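Local coordinates for flagellin hook IN motif family (PDB 6XI1), which probably serves as an extender region of a bacterial RTX adhesin, a chain of tandem calcium-binding beta-sandwich repeats that carries the adhesive end toward its target, at residues K94-G99 / V127-V132; A72-S77 / K104-T109. All blocks are in the same frame, centred on the assembly; numbering follows the deposited sequence.

Interaction 1: residues K94-G99 / V127-V132. With CA (calcium ion), chain L; CA (calcium ion), chain M; CA (calcium ion), chain Q.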
loop_
_atom_site.group_PDB
_atom_site.type_symbol
_atom_site.label_atom_id
_atom_site.label_comp_id
_atom_site.label_asym_id
_atom_site.label_seq_id
_atom_site.Cartn_x
_atom_site.Cartn_y
_atom_site.Cartn_z
ATOM N N LYS A 94 -53.129 12.090 22.270
ATOM C CA LYS A 94 -53.872 10.848 21.984
ATOM C C LYS A 94 -54.105 10.675 20.477
ATOM O O LYS A 94 -54.608 9.618 20.093
ATOM C CB LYS A 94 -55.231 10.848 22.696
ATOM C CG LYS A 94 -55.200 10.737 24.215
ATOM C CD LYS A 94 -56.610 10.587 24.809
ATOM C CE LYS A 94 -56.723 9.581 25.940
ATOM N NZ LYS A 94 -56.577 10.231 27.264
ATOM N N VAL A 95 -53.842 11.688 19.648
ATOM C CA VAL A 95 -54.125 11.602 18.186
ATOM C C VAL A 95 -52.816 11.609 17.387
ATOM O O VAL A 95 -52.900 11.659 16.157
ATOM C CB VAL A 95 -55.068 12.730 17.740
ATOM C CG1 VAL A 95 -56.387 12.696 18.500
ATOM C CG2 VAL A 95 -54.411 14.095 17.878
ATOM N N GLN A 96 -51.666 11.495 18.052
ATOM C CA GLN A 96 -50.335 11.553 17.386
ATOM C C GLN A 96 -50.251 10.401 16.398
ATOM O O GLN A 96 -49.670 10.591 15.331
ATOM C CB GLN A 96 -49.204 11.479 18.409
ATOM C CG GLN A 96 -49.088 12.721 19.284
ATOM C CD GLN A 96 -48.836 13.981 18.505
ATOM O OE1 GLN A 96 -47.833 14.129 17.782
ATOM N NE2 GLN A 96 -49.789 14.907 18.613
ATOM N N TYR A 97 -50.889 9.268 16.718
ATOM C CA TYR A 97 -50.800 8.016 15.925
ATOM C C TYR A 97 -51.396 8.194 14.524
ATOM O O TYR A 97 -51.135 7.349 13.662
ATOM C CB TYR A 97 -51.473 6.855 16.642
ATOM C CG TYR A 97 -52.973 6.878 16.563
ATOM C CD1 TYR A 97 -53.723 7.575 17.491
ATOM C CD2 TYR A 97 -53.650 6.154 15.606
ATOM C CE1 TYR A 97 -55.112 7.601 17.422
ATOM C CE2 TYR A 97 -55.037 6.209 15.499
ATOM C CZ TYR A 97 -55.776 6.919 16.433
ATOM O OH TYR A 97 -57.141 7.009 16.326
ATOM N N LEU A 98 -52.200 9.239 14.291
ATOM C CA LEU A 98 -52.793 9.454 12.954
ATOM C C LEU A 98 -51.690 9.976 12.016
ATOM O O LEU A 98 -50.897 10.858 12.418
ATOM C CB LEU A 98 -53.949 10.444 13.054
ATOM C CG LEU A 98 -55.155 10.003 13.887
ATOM C CD1 LEU A 98 -56.063 11.187 14.104
ATOM C CD2 LEU A 98 -55.914 8.861 13.192
ATOM N N GLY A 99 -51.572 9.320 10.875
ATOM C CA GLY A 99 -50.639 9.670 9.798
ATOM C C GLY A 99 -51.136 10.870 9.022
ATOM O O GLY A 99 -52.257 11.338 9.257
ATOM N N VAL A 127 -51.376 14.469 11.073
ATOM C CA VAL A 127 -50.190 14.982 10.335
ATOM C C VAL A 127 -49.034 14.001 10.518
ATOM O O VAL A 127 -48.976 13.282 11.544
ATOM C CB VAL A 127 -49.807 16.404 10.800
ATOM C CG1 VAL A 127 -50.910 17.417 10.533
ATOM C CG2 VAL A 127 -49.421 16.413 12.253
ATOM N N ASN A 128 -48.093 14.030 9.578
ATOM C CA ASN A 128 -46.887 13.178 9.651
ATOM C C ASN A 128 -46.078 13.507 10.896
ATOM O O ASN A 128 -45.925 14.688 11.255
ATOM C CB ASN A 128 -45.969 13.292 8.436
ATOM C CG ASN A 128 -44.928 12.195 8.487
ATOM O OD1 ASN A 128 -45.279 11.007 8.565
ATOM N ND2 ASN A 128 -43.665 12.594 8.526
ATOM N N ASP A 129 -45.571 12.471 11.527
ATOM C CA ASP A 129 -44.510 12.544 12.552
ATOM C C ASP A 129 -43.283 11.914 11.905
ATOM O O ASP A 129 -43.406 10.774 11.328
ATOM C CB ASP A 129 -44.912 11.820 13.841
ATOM C CG ASP A 129 -45.910 12.606 14.692
ATOM O OD1 ASP A 129 -47.074 12.649 14.301
ATOM O OD2 ASP A 129 -45.484 13.201 15.715
ATOM N N ALA A 130 -42.172 12.637 11.941
ATOM C CA ALA A 130 -40.867 12.124 11.467
ATOM C C ALA A 130 -40.564 10.795 12.170
ATOM O O ALA A 130 -40.733 10.662 13.402
ATOM C CB ALA A 130 -39.781 13.155 11.723
ATOM N N ALA A 131 -40.061 9.831 11.423
ATOM C CA ALA A 131 -39.482 8.596 11.998
ATOM C C ALA A 131 -38.278 8.967 12.894
ATOM O O ALA A 131 -37.596 9.998 12.645
ATOM C CB ALA A 131 -39.100 7.640 10.901
ATOM N N VAL A 132 -38.029 8.150 13.901
ATOM C CA VAL A 132 -36.848 8.245 14.793
ATOM C C VAL A 132 -35.927 7.070 14.441
ATOM O O VAL A 132 -36.323 5.894 14.664
ATOM C CB VAL A 132 -37.225 8.256 16.283
ATOM C CG1 VAL A 132 -35.983 8.263 17.174
ATOM C CG2 VAL A 132 -38.110 9.467 16.579
HETATM CA CA CA L . -49.177 11.873 13.454
HETATM CA CA CA M . -47.357 14.820 15.558
HETATM CA CA CA Q . -44.294 9.212 10.121
HETATM O O HOH W 1 -46.138 15.756 13.604
HETATM O O HOH W 2 -45.740 16.072 16.713
#
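Q96 and D129 meet through calcium at the junction between consecutive cadherin-like beta-sandwich repeats, and the contact is a cluster of oxygens gathered on shared metal ions. The side-chain oxygens Q96 OE1 and D129 OD2 stand 3.3 Å apart, a spacing explained by their common ligation of the calcium of chain M. The two side chains cross at about a right angle, with the Q96 amide and D129 carboxylate planes 90° apart. Q96 reaches the ion by bending at its second torsion (chi2 -60°), which brings OE1 to 2.4 Å from that calcium, while NE2 on the far branch bonds to N92.

The D129 carboxylate serves two ions. Both its oxygens grip the calcium of chain M, and OD1, 2.5 Å from that ion, also lies 2.4 Å from the calcium of chain L. One oxygen thus bridges two metals; their concentrated positive charge probably keeps the carboxylate ionised. E37 from the preceding repeat joins both sites, D38 completes the first of them, and D162 from the following repeat joins the second.

Backbone carbonyls supply three more ligands to the calcium of chain L. A type I turn from V95 to L98 presents Q96 O and L98 O, and V127 O approaches the same ion, leaving L98 O and V127 O only 3.2 Å apart. N128, its CG anti to the backbone N (chi1 -169°), directs its side chain to the third ion instead: OD1 lies 2.6 Å from the calcium of chain Q, which D129 O also binds, along with D162, E166 and D220. Back at the calcium of chain M, a coordinated water donates a 2.6 Å hydrogen bond to N128 O.

Interaction 2: residues A72-S77 / K104-T109; sequences AGALGS and KVETFT
The F108 ring meets G76 edge-on: G76 O lies in the ring plane, 3.7 Å from F108 CE2, while A74 CB and S77 CA approach obliquely. The second flat group, the E106 carboxylate, is held by bonds from three directions. G76 N uses the syn lone pair of OE1. L75 N comes to OE2 from above the carboxylate plane, 39° out of it, over 2.7 Å and with a nearly straight N-H...O angle of 172°. K104 NZ takes the anti lone pair of OE2 in a 2.9 Å salt bridge. E106 thus accepts two consecutive backbone N-H groups of the 72-77 loop, which fix its rotation; Y88 OH adds a further bond to OE1.

K104 reaches over from the same strand, extended until a bend at its last torsion (chi4 -63°) turns NZ toward the loop. There it also donates to G73 O at 2.8 Å. L75 crosses its aliphatic part at about a right angle, with L75 CD1 3.6 Å from K104 CE.

This is structural packing within one cadherin-like beta-sandwich repeat, away from the calcium sites. K104, E106 and F108, at alternate positions, all project toward the loop that connects strands 66-70 and 77-80. Strand 103-111 pairs along one edge with strand 117-125, antiparallel, and P70 of strand 66-70 packs against F108.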
loop_
_atom_site.group_PDB
_atom_site.type_symbol
_atom_site.label_atom_id
_atom_site.label_comp_id
_atom_site.label_asym_id
_atom_site.label_seq_id
_atom_site.Cartn_x
_atom_site.Cartn_y
_atom_site.Cartn_z
ATOM N N ALA A 72 -68.609 4.915 20.323
ATOM C CA ALA A 72 -67.683 3.928 20.939
ATOM C C ALA A 72 -66.269 4.260 20.444
ATOM O O ALA A 72 -66.135 4.497 19.213
ATOM C CB ALA A 72 -68.073 2.517 20.583
ATOM N N GLY A 73 -65.297 4.344 21.353
ATOM C CA GLY A 73 -63.887 4.555 20.986
ATOM C C GLY A 73 -63.583 6.005 20.632
ATOM O O GLY A 73 -62.527 6.251 20.019
ATOM N N ALA A 74 -64.431 6.950 21.046
ATOM C CA ALA A 74 -64.123 8.399 21.026
ATOM C C ALA A 74 -62.958 8.664 21.969
ATOM O O ALA A 74 -63.009 8.212 23.105
ATOM C CB ALA A 74 -65.313 9.227 21.457
ATOM N N LEU A 75 -61.964 9.416 21.508
ATOM C CA LEU A 75 -60.832 9.899 22.328
ATOM C C LEU A 75 -61.170 11.254 22.954
ATOM O O LEU A 75 -60.610 11.580 24.018
ATOM C CB LEU A 75 -59.637 10.045 21.385
ATOM C CG LEU A 75 -59.197 8.737 20.719
ATOM C CD1 LEU A 75 -58.111 9.021 19.694
ATOM C CD2 LEU A 75 -58.706 7.749 21.763
ATOM N N GLY A 76 -61.984 12.050 22.268
ATOM C CA GLY A 76 -62.333 13.403 22.743
ATOM C C GLY A 76 -63.591 13.361 23.594
ATOM O O GLY A 76 -64.168 12.264 23.803
ATOM N N SER A 77 -64.027 14.521 24.058
ATOM C CA SER A 77 -65.293 14.650 24.819
ATOM C C SER A 77 -65.969 15.939 24.360
ATOM O O SER A 77 -65.261 16.848 23.845
ATOM C CB SER A 77 -65.039 14.616 26.288
ATOM O OG SER A 77 -64.217 15.705 26.683
ATOM N N LYS A 104 -60.112 10.507 11.806
ATOM C CA LYS A 104 -60.903 9.763 12.817
ATOM C C LYS A 104 -62.178 10.567 13.092
ATOM O O LYS A 104 -62.059 11.766 13.443
ATOM C CB LYS A 104 -60.098 9.570 14.096
ATOM C CG LYS A 104 -60.791 8.742 15.166
ATOM C CD LYS A 104 -60.025 8.695 16.428
ATOM C CE LYS A 104 -60.420 7.537 17.313
ATOM N NZ LYS A 104 -61.829 7.640 17.737
ATOM N N VAL A 105 -63.344 9.947 12.943
ATOM C CA VAL A 105 -64.645 10.677 13.065
ATOM C C VAL A 105 -65.274 10.233 14.371
ATOM O O VAL A 105 -65.333 9.010 14.606
ATOM C CB VAL A 105 -65.546 10.443 11.844
ATOM C CG1 VAL A 105 -66.942 10.994 12.062
ATOM C CG2 VAL A 105 -64.917 11.060 10.603
ATOM N N GLU A 106 -65.631 11.197 15.226
ATOM C CA GLU A 106 -66.265 10.936 16.528
ATOM C C GLU A 106 -67.589 11.694 16.560
ATOM O O GLU A 106 -67.656 12.826 16.020
ATOM C CB GLU A 106 -65.366 11.377 17.678
ATOM C CG GLU A 106 -63.933 10.909 17.532
ATOM C CD GLU A 106 -63.067 11.102 18.763
ATOM O OE1 GLU A 106 -63.302 12.052 19.549
ATOM O OE2 GLU A 106 -62.158 10.280 18.941
ATOM N N THR A 107 -68.601 11.086 17.169
ATOM C CA THR A 107 -69.966 11.675 17.252
ATOM C C THR A 107 -70.377 11.786 18.706
ATOM O O THR A 107 -69.998 10.949 19.492
ATOM C CB THR A 107 -71.005 10.849 16.493
ATOM O OG1 THR A 107 -70.992 9.607 17.184
ATOM C CG2 THR A 107 -70.702 10.757 15.018
ATOM N N PHE A 108 -71.138 12.828 19.027
ATOM C CA PHE A 108 -71.632 13.084 20.394
ATOM C C PHE A 108 -73.112 13.428 20.280
ATOM O O PHE A 108 -73.512 14.188 19.371
ATOM C CB PHE A 108 -70.811 14.162 21.087
ATOM C CG PHE A 108 -69.345 13.833 21.126
ATOM C CD1 PHE A 108 -68.543 14.042 20.013
ATOM C CD2 PHE A 108 -68.788 13.269 22.255
ATOM C CE1 PHE A 108 -67.199 13.700 20.045
ATOM C CE2 PHE A 108 -67.436 12.950 22.298
ATOM C CZ PHE A 108 -66.647 13.175 21.195
ATOM N N THR A 109 -73.898 12.807 21.143
ATOM C CA THR A 109 -75.369 12.962 21.149
ATOM C C THR A 109 -75.712 13.960 22.251
ATOM O O THR A 109 -75.277 13.751 23.385
ATOM C CB THR A 109 -76.065 11.606 21.296
ATOM O OG1 THR A 109 -75.734 10.853 20.130
ATOM C CG2 THR A 109 -77.567 11.759 21.409
#

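How the interactions relate
The two contacts have centres 19 Å apart, and their segments alternate along the chain: 72-77, 94-99, 104-109, 127-132. Both involve the first modelled sandwich. Interaction 2 fastens a loop to its strand 103-111, whereas interaction 1 lies at its end, in the loops that follow strands 85-91 and 117-125. Its ions join ligands from two consecutive repeats, consistent with a role for calcium in holding the repeats in an extended row. The contacts also touch directly: Y97 OH lies 3.3 Å from K104 CD, and K94 O is 3.6 Å from L75 CD1. The calcium junction is thus linked to interaction 2 by side chains on the surface of the sandwich.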